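Local atomic coordinates of clp gene regulator (ClgR) (Corynebacterium glutamicum, PDB entry 3F52), a protein that probably binds promoter DNA through a helix-turn-helix domain and activates transcription as a regulator of clp protease genes. Residues Ser75-His78 with Ser83-Asp86; Ser35-Ala38 with Thr43-Glu46; Pro55-Glu60 with Gly64-Ser69; Arg45-Ala50 with His78-Ser83. All blocks are in the same frame, centred on the assembly; numbering follows the deposited sequence.

The four contacts lie within one helix-turn-helix domain of XRE type. Along the chain, contact 2 comes first, joining helix 25-40 to the start of helix 44-51; contact 3 follows, folding the loop 64-69 back on helix 55-62; contact 1 comes last, where helix 70-80 turns into helix 84-92. Contact 4 spans helices 44-51 and 70-80 and encloses contact 3 in sequence. Its centre is about 8 Å from that of contact 2 and 9 Å from that of contact 1, whereas contacts 1 and 3 lie about 15 Å apart, on opposite sides of the chain's centre. Contacts 2 and 4 thus join helices 25-40, 44-51 and 70-80, while contacts 1 and 3 meet the second subunit.

Contact 1: Ser75-His78 with Ser83-Asp86; sequences SVCH and SVAD
Cys77 turns SG anti to its own carbonyl carbon (chi1 -66°), and Val84 places CG2 in the same relation to its carbonyl carbon, which brings sulfur and methyl together across the turn between helices 70-80 and 84-92 in the helix-turn-helix fold. Helix 70-80 ends shortly after Cys77, and helix 84-92 begins at Val84. Cys77 SG rests on Val84 CG2 at 3.9 Å, and the same methyl is 4.0 Å from Cys77 CB, so a single valine branch covers the flank of the cysteine. The sulfur also passes 4.1 Å from Val84 CA, while Cys77 CB lies 4.4 Å from the carbonyl carbon of Ser83. The contact is small and apolar, 105 Å² in all, between two buried side chains. Leu33 of helix 25-40 packs on the same Cys77 side chain.

The second helix starts with a polar cap. Ser83 is its N-cap residue; its CB is directed away from helix 70-80, and OG takes the capping bond. Glu22 of the second subunit accepts from the amides of Val84 and Ala85, adding an anionic partner at the same helix start and joining this turn to the dimer interface. Inside the chain, the capping bond runs from Asp86 N to Ser83 OG, 3.1 Å long with an N-H...O angle of 152°.

Contact 2: Ser35-Ala38 with Thr43-Glu46; sequences SFRA and TLRE
A guanidinium group lies against the backbone at the start of a helix without bonding to the amide it nearly touches: Arg37 NH1 is 3.3 Å from Leu44 N, but both atoms are donors. What holds the group is outside this pair. Arg37 NE makes a salt bridge with Glu62, and NH1 donates to Val42 O, in the turn between the two helices.

Arg37 leaves helix 25-40 with CG anti to the backbone N (chi1 180°), runs straight through chi2 and bends at chi3 (64°), which turns its flat end along the backbone of Thr43 and Leu44. Its CD lies 3.8 Å from Thr43 O. One face of the guanidinium carries Leu44 CA, 3.8 Å above the plane and displaced toward the rim, and Leu44 CD1 approaches the same group at 3.9 Å from NH2. The Leu44 side chain also packs on Pro55 and Leu58 of helix 55-62.

Thr43 and Glu46 form a capping box at the head of helix 44-51, the first helix after the turn. Thr43 N donates to Glu46 OE1 at 3.1 Å, approaching from 66° above the carboxylate plane, while Glu46 N points back to Thr43 OG1, whose position is less certain.

The chemistry is thus divided: the arginine's charge is met by Glu62 and a turn carbonyl, its flat surface serves as packing for Leu44, and the cap ties up the amide of Thr43 beside it. A positive group near the helix's amino end would probably be disfavoured by the dipole alone, which the carboxylate of Glu62 may offset.

Contact 3: Pro55-Glu60 with Gly64-Ser69; sequences PGYLSE and GRKEVS
A Schellman motif closes helix 55-62, and the loop beyond it folds back along the helix's side; in XRE-type domains this is the helix generally taken to recognise DNA. Gly64 leaves the helical conformation with positive phi, and Arg65 N then donates to Glu60 O at 2.8 Å, tilted 24° from the carbonyl plane.

Lys66 carries most of the side-chain contact. Bent at chi2 (-80°), it runs between Glu60 and Tyr57: its CG packs 3.7 Å from Glu60 CB, and its CE approaches Tyr57 CD1 obliquely at 3.6 Å. Its ammonium makes a long salt bridge, Glu60 OE1 to Lys66 NZ at 3.5 Å; the methylene Lys66 CE lies nearer to Glu60 OE1, at 3.1 Å. Tyr57, with CG anti to the backbone N, reaches across to the loop and lays its OH 3.6 Å from Val68 CG2, the two side chains crossing at about a right angle.

Arg65 bends away from the helix, and its NH2 bonds to Gly64 O at 3.0 Å, coming from above the carbonyl plane; the same nitrogen makes a salt bridge with Glu27 of helix 25-40.

In the loop, Glu67 OE2 hydrogen-bonds to Ser70 OG of the second subunit. Tyr57 also packs on Leu72 and Val68 on Leu73, both of helix 70-80, whose N-cap is Ser69. Leu58, whose CB is directed away from the loop, meets Leu44 and Leu47 of helix 44-51.

Contact 4: Arg45-Ala50 with His78-Ser83; sequences RELAEA and HALGAS
Apolar packing makes up this contact between helix 44-51 and the end of helix 70-80, with Leu47 and Ala79 at its centre. Leu47 has CG anti to the backbone N (chi1 -176°), which carries its two methyls forward to the other helix, where they divide the work. CD1 meets Ala79 CB at 3.8 Å and lies 4.0 Å from Leu80 CG. CD2 sits against the other leucine, 3.9 Å from Leu80 CD2, and the two leucine side chains cross at about a right angle. One turn further along, Ala50 CB faces Ala79 CB at 4.0 Å, so the small methyl of Ala79 touches both Leu47 and Ala50 and lets the backbones come close: the CA atoms of Ala50 and Ala79 are 6.0 Å apart.

The polar bonds stay within each side or go to outside partners. In helix 44-51, Ala50 N bonds to Glu46 O. Helix 70-80 ends in a Schellman motif at Gly81, which has positive phi: Gly81 N bonds to His78 O at 2.9 Å, and Ala82 N probably bonds to Cys77 O, also at 2.9 Å. Leu80 O, at this helix end, accepts from Lys40 NZ, outside both segments.

Leu47 and Leu80 also pack on Arg37 of helix 25-40, while Leu47 reaches Leu58 of helix 55-62, so the leucine pair is part of the domain core shared by four helices.

Chemically, the joint depends on shape and exclusion of water rather than on directed bonds: the leucines are buried, whereas the alanine pair extends the same hydrocarbon surface out to the solvent-exposed border at Ala50.

Contact 1: Ser75-His78 with Ser83-Asp86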
loop_
_atom_site.group_PDB
_atom_site.type_symbol
_atom_site.label_atom_id
_atom_site.label_comp_id
_atom_site.label_asym_id
_atom_site.label_seq_id
_atom_site.Cartn_x
_atom_site.Cartn_y
_atom_site.Cartn_z
ATOM N N SER B 75 8.495 -5.691 -8.189
ATOM C CA SER B 75 9.775 -6.387 -8.401
ATOM C C SER B 75 10.184 -7.280 -7.233
ATOM O O SER B 75 10.609 -8.425 -7.438
ATOM C CB SER B 75 10.880 -5.377 -8.675
ATOM O OG SER B 75 10.685 -4.825 -9.945
ATOM N N VAL B 76 10.072 -6.745 -6.024
ATOM C CA VAL B 76 10.386 -7.487 -4.797
ATOM C C VAL B 76 9.444 -8.691 -4.636
ATOM O O VAL B 76 9.898 -9.792 -4.332
ATOM C CB VAL B 76 10.408 -6.551 -3.527
ATOM C CG1 VAL B 76 10.667 -7.330 -2.258
ATOM C CG2 VAL B 76 11.476 -5.441 -3.679
ATOM N N CYS B 77 8.148 -8.486 -4.887
ATOM C CA CYS B 77 7.190 -9.586 -4.862
ATOM C C CYS B 77 7.469 -10.649 -5.933
ATOM O O CYS B 77 7.412 -11.838 -5.642
ATOM C CB CYS B 77 5.757 -9.060 -4.970
ATOM S SG CYS B 77 5.281 -8.079 -3.528
ATOM N N HIS B 78 7.735 -10.231 -7.170
ATOM C CA HIS B 78 8.136 -11.194 -8.222
ATOM C C HIS B 78 9.346 -12.042 -7.800
ATOM O O HIS B 78 9.356 -13.261 -7.994
ATOM C CB HIS B 78 8.391 -10.501 -9.566
ATOM C CG HIS B 78 8.648 -11.456 -10.696
ATOM N ND1 HIS B 78 9.918 -11.779 -11.126
ATOM C CD2 HIS B 78 7.797 -12.160 -11.479
ATOM C CE1 HIS B 78 9.839 -12.636 -12.130
ATOM N NE2 HIS B 78 8.562 -12.884 -12.362
ATOM N N SER B 83 2.328 -12.730 -5.227
ATOM C CA SER B 83 1.592 -11.616 -5.852
ATOM C C SER B 83 1.570 -10.413 -4.921
ATOM O O SER B 83 1.641 -10.565 -3.699
ATOM C CB SER B 83 0.169 -12.000 -6.261
ATOM O OG SER B 83 -0.639 -12.267 -5.125
ATOM N N VAL B 84 1.489 -9.210 -5.493
ATOM C CA VAL B 84 1.342 -7.999 -4.671
ATOM C C VAL B 84 0.004 -8.080 -3.882
ATOM O O VAL B 84 -0.070 -7.662 -2.735
ATOM C CB VAL B 84 1.425 -6.709 -5.531
ATOM C CG1 VAL B 84 1.130 -5.474 -4.685
ATOM C CG2 VAL B 84 2.819 -6.606 -6.211
ATOM N N ALA B 85 -1.036 -8.617 -4.518
ATOM C CA ALA B 85 -2.347 -8.774 -3.883
ATOM C C ALA B 85 -2.227 -9.565 -2.581
ATOM O O ALA B 85 -2.788 -9.176 -1.566
ATOM C CB ALA B 85 -3.344 -9.460 -4.846
ATOM N N ASP B 86 -1.478 -10.665 -2.605
ATOM C CA ASP B 86 -1.334 -11.505 -1.415
ATOM C C ASP B 86 -0.508 -10.805 -0.326
ATOM O O ASP B 86 -0.818 -10.895 0.862
ATOM C CB ASP B 86 -0.721 -12.876 -1.759
ATOM C CG ASP B 86 -1.688 -13.799 -2.514
ATOM O OD1 ASP B 86 -2.933 -13.553 -2.545
ATOM O OD2 ASP B 86 -1.178 -14.807 -3.081
#

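Contact 2: Ser35-Ala38 with Thr43-Glu46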
loop_
_atom_site.group_PDB
_atom_site.type_symbol
_atom_site.label_atom_id
_atom_site.label_comp_id
_atom_site.label_asym_id
_atom_site.label_seq_id
_atom_site.Cartn_x
_atom_site.Cartn_y
_atom_site.Cartn_z
ATOM N N SER B 35 7.617 -11.482 6.363
ATOM C CA SER B 35 7.039 -12.798 6.593
ATOM C C SER B 35 7.039 -13.668 5.307
ATOM O O SER B 35 7.316 -14.867 5.393
ATOM C CB SER B 35 5.665 -12.717 7.283
ATOM O OG SER B 35 4.644 -12.509 6.350
ATOM N N PHE B 36 6.801 -13.077 4.132
ATOM C CA PHE B 36 6.878 -13.823 2.867
ATOM C C PHE B 36 8.316 -14.282 2.603
ATOM O O PHE B 36 8.545 -15.381 2.088
ATOM C CB PHE B 36 6.393 -12.993 1.675
ATOM C CG PHE B 36 4.897 -13.039 1.452
ATOM C CD1 PHE B 36 4.030 -12.272 2.243
ATOM C CD2 PHE B 36 4.352 -13.839 0.453
ATOM C CE1 PHE B 36 2.635 -12.295 2.034
ATOM C CE2 PHE B 36 2.951 -13.872 0.221
ATOM C CZ PHE B 36 2.096 -13.101 1.024
ATOM N N ARG B 37 9.280 -13.435 2.945
ATOM C CA ARG B 37 10.701 -13.797 2.794
ATOM C C ARG B 37 11.091 -14.920 3.748
ATOM O O ARG B 37 11.795 -15.868 3.362
ATOM C CB ARG B 37 11.606 -12.569 3.003
ATOM C CG ARG B 37 13.092 -12.889 2.868
ATOM C CD ARG B 37 13.973 -11.643 2.902
ATOM N NE ARG B 37 13.933 -10.927 4.176
ATOM C CZ ARG B 37 14.538 -11.323 5.295
ATOM N NH1 ARG B 37 15.229 -12.463 5.346
ATOM N NH2 ARG B 37 14.450 -10.573 6.383
ATOM N N ALA B 38 10.632 -14.823 4.993
ATOM C CA ALA B 38 10.940 -15.836 5.999
ATOM C C ALA B 38 10.321 -17.171 5.625
ATOM O O ALA B 38 10.956 -18.218 5.787
ATOM C CB ALA B 38 10.473 -15.394 7.371
ATOM N N THR B 43 17.382 -15.247 2.494
ATOM C CA THR B 43 18.030 -14.269 3.366
ATOM C C THR B 43 17.802 -12.852 2.820
ATOM O O THR B 43 17.422 -12.681 1.651
ATOM C CB THR B 43 19.545 -14.531 3.553
ATOM O OG1 THR B 43 20.239 -14.214 2.345
ATOM C CG2 THR B 43 19.814 -15.981 3.941
ATOM N N LEU B 44 18.034 -11.853 3.674
ATOM C CA LEU B 44 17.924 -10.439 3.308
ATOM C C LEU B 44 18.782 -10.130 2.079
ATOM O O LEU B 44 18.309 -9.555 1.104
ATOM C CB LEU B 44 18.359 -9.553 4.489
ATOM C CG LEU B 44 18.106 -8.044 4.439
ATOM C CD1 LEU B 44 16.681 -7.721 4.865
ATOM C CD2 LEU B 44 19.112 -7.275 5.303
ATOM N N ARG B 45 20.047 -10.551 2.129
ATOM C CA ARG B 45 20.997 -10.322 1.049
ATOM C C ARG B 45 20.566 -11.003 -0.238
ATOM O O ARG B 45 20.661 -10.399 -1.320
ATOM C CB ARG B 45 22.411 -10.740 1.472
ATOM C CG ARG B 45 22.457 -11.724 2.659
ATOM C CD ARG B 45 21.339 -11.411 3.674
ATOM N NE ARG B 45 21.770 -11.452 5.058
ATOM C CZ ARG B 45 22.312 -10.422 5.701
ATOM N NH1 ARG B 45 22.492 -9.248 5.092
ATOM N NH2 ARG B 45 22.692 -10.577 6.961
ATOM N N GLU B 46 20.064 -12.245 -0.108
ATOM C CA GLU B 46 19.563 -13.015 -1.244
ATOM C C GLU B 46 18.417 -12.312 -1.969
ATOM O O GLU B 46 18.420 -12.195 -3.200
ATOM C CB GLU B 46 19.105 -14.398 -0.780
ATOM C CG GLU B 46 20.240 -15.324 -0.324
ATOM C CD GLU B 46 19.730 -16.692 0.125
ATOM O OE1 GLU B 46 18.490 -16.911 0.114
ATOM O OE2 GLU B 46 20.579 -17.564 0.455
#

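Contact 3: Pro55-Glu60 with Gly64-Ser69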
loop_
_atom_site.group_PDB
_atom_site.type_symbol
_atom_site.label_atom_id
_atom_site.label_comp_id
_atom_site.label_asym_id
_atom_site.label_seq_id
_atom_site.Cartn_x
_atom_site.Cartn_y
_atom_site.Cartn_z
ATOM N N PRO B 55 20.876 -4.573 0.609
ATOM C CA PRO B 55 20.263 -5.145 1.818
ATOM C C PRO B 55 19.780 -4.079 2.833
ATOM O O PRO B 55 18.782 -4.293 3.512
ATOM C CB PRO B 55 21.384 -6.007 2.419
ATOM C CG PRO B 55 22.648 -5.549 1.746
ATOM C CD PRO B 55 22.239 -5.082 0.386
ATOM N N GLY B 56 20.500 -2.959 2.936
ATOM C CA GLY B 56 20.084 -1.842 3.786
ATOM C C GLY B 56 18.743 -1.292 3.351
ATOM O O GLY B 56 17.872 -1.017 4.205
ATOM N N TYR B 57 18.572 -1.118 2.031
ATOM C CA TYR B 57 17.314 -0.651 1.471
ATOM C C TYR B 57 16.169 -1.631 1.822
ATOM O O TYR B 57 15.104 -1.236 2.315
ATOM C CB TYR B 57 17.384 -0.419 -0.058
ATOM C CG TYR B 57 16.007 -0.056 -0.618
ATOM C CD1 TYR B 57 15.626 1.278 -0.797
ATOM C CD2 TYR B 57 15.073 -1.045 -0.924
ATOM C CE1 TYR B 57 14.351 1.612 -1.277
ATOM C CE2 TYR B 57 13.796 -0.726 -1.391
ATOM C CZ TYR B 57 13.446 0.609 -1.570
ATOM O OH TYR B 57 12.178 0.924 -2.030
ATOM N N LEU B 58 16.409 -2.917 1.566
ATOM C CA LEU B 58 15.418 -3.937 1.854
ATOM C C LEU B 58 15.088 -3.979 3.337
ATOM O O LEU B 58 13.918 -4.124 3.707
ATOM C CB LEU B 58 15.893 -5.322 1.380
ATOM C CG LEU B 58 14.854 -6.437 1.598
ATOM C CD1 LEU B 58 13.472 -6.132 0.968
ATOM C CD2 LEU B 58 15.381 -7.796 1.120
ATOM N N SER B 59 16.117 -3.874 4.174
ATOM C CA SER B 59 15.933 -3.912 5.618
ATOM C C SER B 59 15.030 -2.747 6.057
ATOM O O SER B 59 14.070 -2.943 6.820
ATOM C CB SER B 59 17.274 -3.848 6.323
ATOM O OG SER B 59 17.094 -3.786 7.728
ATOM N N GLU B 60 15.338 -1.543 5.565
ATOM C CA GLU B 60 14.505 -0.351 5.843
ATOM C C GLU B 60 13.073 -0.485 5.297
ATOM O O GLU B 60 12.114 -0.093 5.963
ATOM C CB GLU B 60 15.183 0.930 5.340
ATOM C CG GLU B 60 16.346 1.319 6.250
ATOM C CD GLU B 60 17.261 2.327 5.626
ATOM O OE1 GLU B 60 16.947 2.787 4.492
ATOM O OE2 GLU B 60 18.301 2.641 6.262
ATOM N N GLY B 64 9.508 -0.695 7.711
ATOM C CA GLY B 64 8.510 0.378 7.582
ATOM C C GLY B 64 9.157 1.730 7.560
ATOM O O GLY B 64 8.580 2.723 8.010
ATOM N N ARG B 65 10.383 1.783 7.028
ATOM C CA ARG B 65 11.117 3.054 6.965
ATOM C C ARG B 65 11.411 3.525 5.543
ATOM O O ARG B 65 12.214 4.458 5.339
ATOM C CB ARG B 65 12.402 2.949 7.785
ATOM C CG ARG B 65 12.147 2.518 9.258
ATOM C CD ARG B 65 11.359 3.636 10.005
ATOM N NE ARG B 65 11.066 3.287 11.395
ATOM C CZ ARG B 65 9.860 2.942 11.851
ATOM N NH1 ARG B 65 9.712 2.634 13.148
ATOM N NH2 ARG B 65 8.826 2.907 11.027
ATOM N N LYS B 66 10.769 2.885 4.566
ATOM C CA LYS B 66 10.831 3.343 3.178
ATOM C C LYS B 66 9.466 3.333 2.541
ATOM O O LYS B 66 8.733 2.355 2.666
ATOM C CB LYS B 66 11.711 2.412 2.339
ATOM C CG LYS B 66 13.145 2.492 2.608
ATOM C CD LYS B 66 13.777 3.679 1.919
ATOM C CE LYS B 66 15.288 3.569 2.012
ATOM N NZ LYS B 66 15.935 4.890 1.834
ATOM N N GLU B 67 9.137 4.402 1.830
ATOM C CA GLU B 67 7.979 4.386 0.957
ATOM C C GLU B 67 8.424 3.858 -0.419
ATOM O O GLU B 67 9.269 4.490 -1.069
ATOM C CB GLU B 67 7.429 5.804 0.821
ATOM C CG GLU B 67 6.670 6.330 2.044
ATOM C CD GLU B 67 5.325 5.625 2.238
ATOM O OE1 GLU B 67 4.548 5.432 1.256
ATOM O OE2 GLU B 67 5.058 5.241 3.385
ATOM N N VAL B 68 7.866 2.729 -0.841
ATOM C CA VAL B 68 8.310 1.995 -2.049
ATOM C C VAL B 68 7.399 2.369 -3.210
ATOM O O VAL B 68 6.196 2.513 -3.006
ATOM C CB VAL B 68 8.300 0.439 -1.794
ATOM C CG1 VAL B 68 6.895 -0.126 -1.538
ATOM C CG2 VAL B 68 8.953 -0.334 -2.941
ATOM N N SER B 69 7.958 2.565 -4.409
ATOM C CA SER B 69 7.126 2.755 -5.608
ATOM C C SER B 69 6.346 1.466 -5.885
ATOM O O SER B 69 6.734 0.362 -5.451
ATOM C CB SER B 69 7.968 3.137 -6.827
ATOM O OG SER B 69 8.688 2.008 -7.307
#

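Contact 4: Arg45-Ala50 with His78-Ser83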
loop_
_atom_site.group_PDB
_atom_site.type_symbol
_atom_site.label_atom_id
_atom_site.label_comp_id
_atom_site.label_asym_id
_atom_site.label_seq_id
_atom_site.Cartn_x
_atom_site.Cartn_y
_atom_site.Cartn_z
ATOM N N ARG B 45 20.047 -10.551 2.129
ATOM C CA ARG B 45 20.997 -10.322 1.049
ATOM C C ARG B 45 20.566 -11.003 -0.238
ATOM O O ARG B 45 20.661 -10.399 -1.320
ATOM C CB ARG B 45 22.411 -10.740 1.472
ATOM C CG ARG B 45 22.457 -11.724 2.659
ATOM C CD ARG B 45 21.339 -11.411 3.674
ATOM N NE ARG B 45 21.770 -11.452 5.058
ATOM C CZ ARG B 45 22.312 -10.422 5.701
ATOM N NH1 ARG B 45 22.492 -9.248 5.092
ATOM N NH2 ARG B 45 22.692 -10.577 6.961
ATOM N N GLU B 46 20.064 -12.245 -0.108
ATOM C CA GLU B 46 19.563 -13.015 -1.244
ATOM C C GLU B 46 18.417 -12.312 -1.969
ATOM O O GLU B 46 18.420 -12.195 -3.200
ATOM C CB GLU B 46 19.105 -14.398 -0.780
ATOM C CG GLU B 46 20.240 -15.324 -0.324
ATOM C CD GLU B 46 19.730 -16.692 0.125
ATOM O OE1 GLU B 46 18.490 -16.911 0.114
ATOM O OE2 GLU B 46 20.579 -17.564 0.455
ATOM N N LEU B 47 17.429 -11.849 -1.202
ATOM C CA LEU B 47 16.315 -11.139 -1.783
ATOM C C LEU B 47 16.766 -9.791 -2.335
ATOM O O LEU B 47 16.327 -9.382 -3.407
ATOM C CB LEU B 47 15.173 -10.953 -0.765
ATOM C CG LEU B 47 13.910 -10.294 -1.338
ATOM C CD1 LEU B 47 13.402 -11.040 -2.561
ATOM C CD2 LEU B 47 12.801 -10.175 -0.299
ATOM N N ALA B 48 17.635 -9.110 -1.600
ATOM C CA ALA B 48 18.140 -7.826 -2.044
ATOM C C ALA B 48 18.798 -7.953 -3.425
ATOM O O ALA B 48 18.428 -7.226 -4.344
ATOM C CB ALA B 48 19.116 -7.254 -1.020
ATOM N N GLU B 49 19.743 -8.886 -3.585
ATOM C CA GLU B 49 20.370 -9.071 -4.902
ATOM C C GLU B 49 19.352 -9.440 -5.992
ATOM O O GLU B 49 19.383 -8.857 -7.077
ATOM C CB GLU B 49 21.598 -10.001 -4.876
ATOM C CG GLU B 49 21.408 -11.366 -4.242
ATOM C CD GLU B 49 22.702 -12.198 -4.214
ATOM O OE1 GLU B 49 23.815 -11.616 -4.297
ATOM O OE2 GLU B 49 22.606 -13.447 -4.107
ATOM N N ALA B 50 18.435 -10.364 -5.689
ATOM C CA ALA B 50 17.363 -10.727 -6.619
ATOM C C ALA B 50 16.505 -9.513 -7.036
ATOM O O ALA B 50 16.101 -9.412 -8.195
ATOM C CB ALA B 50 16.491 -11.835 -6.022
ATOM N N HIS B 78 7.735 -10.231 -7.170
ATOM C CA HIS B 78 8.136 -11.194 -8.222
ATOM C C HIS B 78 9.346 -12.042 -7.800
ATOM O O HIS B 78 9.356 -13.261 -7.994
ATOM C CB HIS B 78 8.391 -10.501 -9.566
ATOM C CG HIS B 78 8.648 -11.456 -10.696
ATOM N ND1 HIS B 78 9.918 -11.779 -11.126
ATOM C CD2 HIS B 78 7.797 -12.160 -11.479
ATOM C CE1 HIS B 78 9.839 -12.636 -12.130
ATOM N NE2 HIS B 78 8.562 -12.884 -12.362
ATOM N N ALA B 79 10.353 -11.396 -7.209
ATOM C CA ALA B 79 11.533 -12.096 -6.682
ATOM C C ALA B 79 11.190 -13.090 -5.556
ATOM O O ALA B 79 11.852 -14.116 -5.412
ATOM C CB ALA B 79 12.576 -11.109 -6.230
ATOM N N LEU B 80 10.161 -12.789 -4.768
ATOM C CA LEU B 80 9.638 -13.719 -3.755
ATOM C C LEU B 80 8.685 -14.756 -4.341
ATOM O O LEU B 80 8.305 -15.714 -3.658
ATOM C CB LEU B 80 8.894 -12.948 -2.653
ATOM C CG LEU B 80 9.697 -12.195 -1.586
ATOM C CD1 LEU B 80 8.798 -11.212 -0.849
ATOM C CD2 LEU B 80 10.379 -13.177 -0.628
ATOM N N GLY B 81 8.270 -14.563 -5.588
ATOM C CA GLY B 81 7.291 -15.458 -6.209
ATOM C C GLY B 81 5.915 -15.272 -5.596
ATOM O O GLY B 81 5.098 -16.195 -5.593
ATOM N N ALA B 82 5.667 -14.068 -5.087
ATOM C CA ALA B 82 4.421 -13.722 -4.415
ATOM C C ALA B 82 3.661 -12.718 -5.272
ATOM O O ALA B 82 4.285 -11.941 -5.997
ATOM C CB ALA B 82 4.735 -13.115 -3.038
ATOM N N SER B 83 2.328 -12.730 -5.227
ATOM C CA SER B 83 1.592 -11.616 -5.852
ATOM C C SER B 83 1.570 -10.413 -4.921
ATOM O O SER B 83 1.641 -10.565 -3.699
ATOM C CB SER B 83 0.169 -12.000 -6.261
ATOM O OG SER B 83 -0.639 -12.267 -5.125
#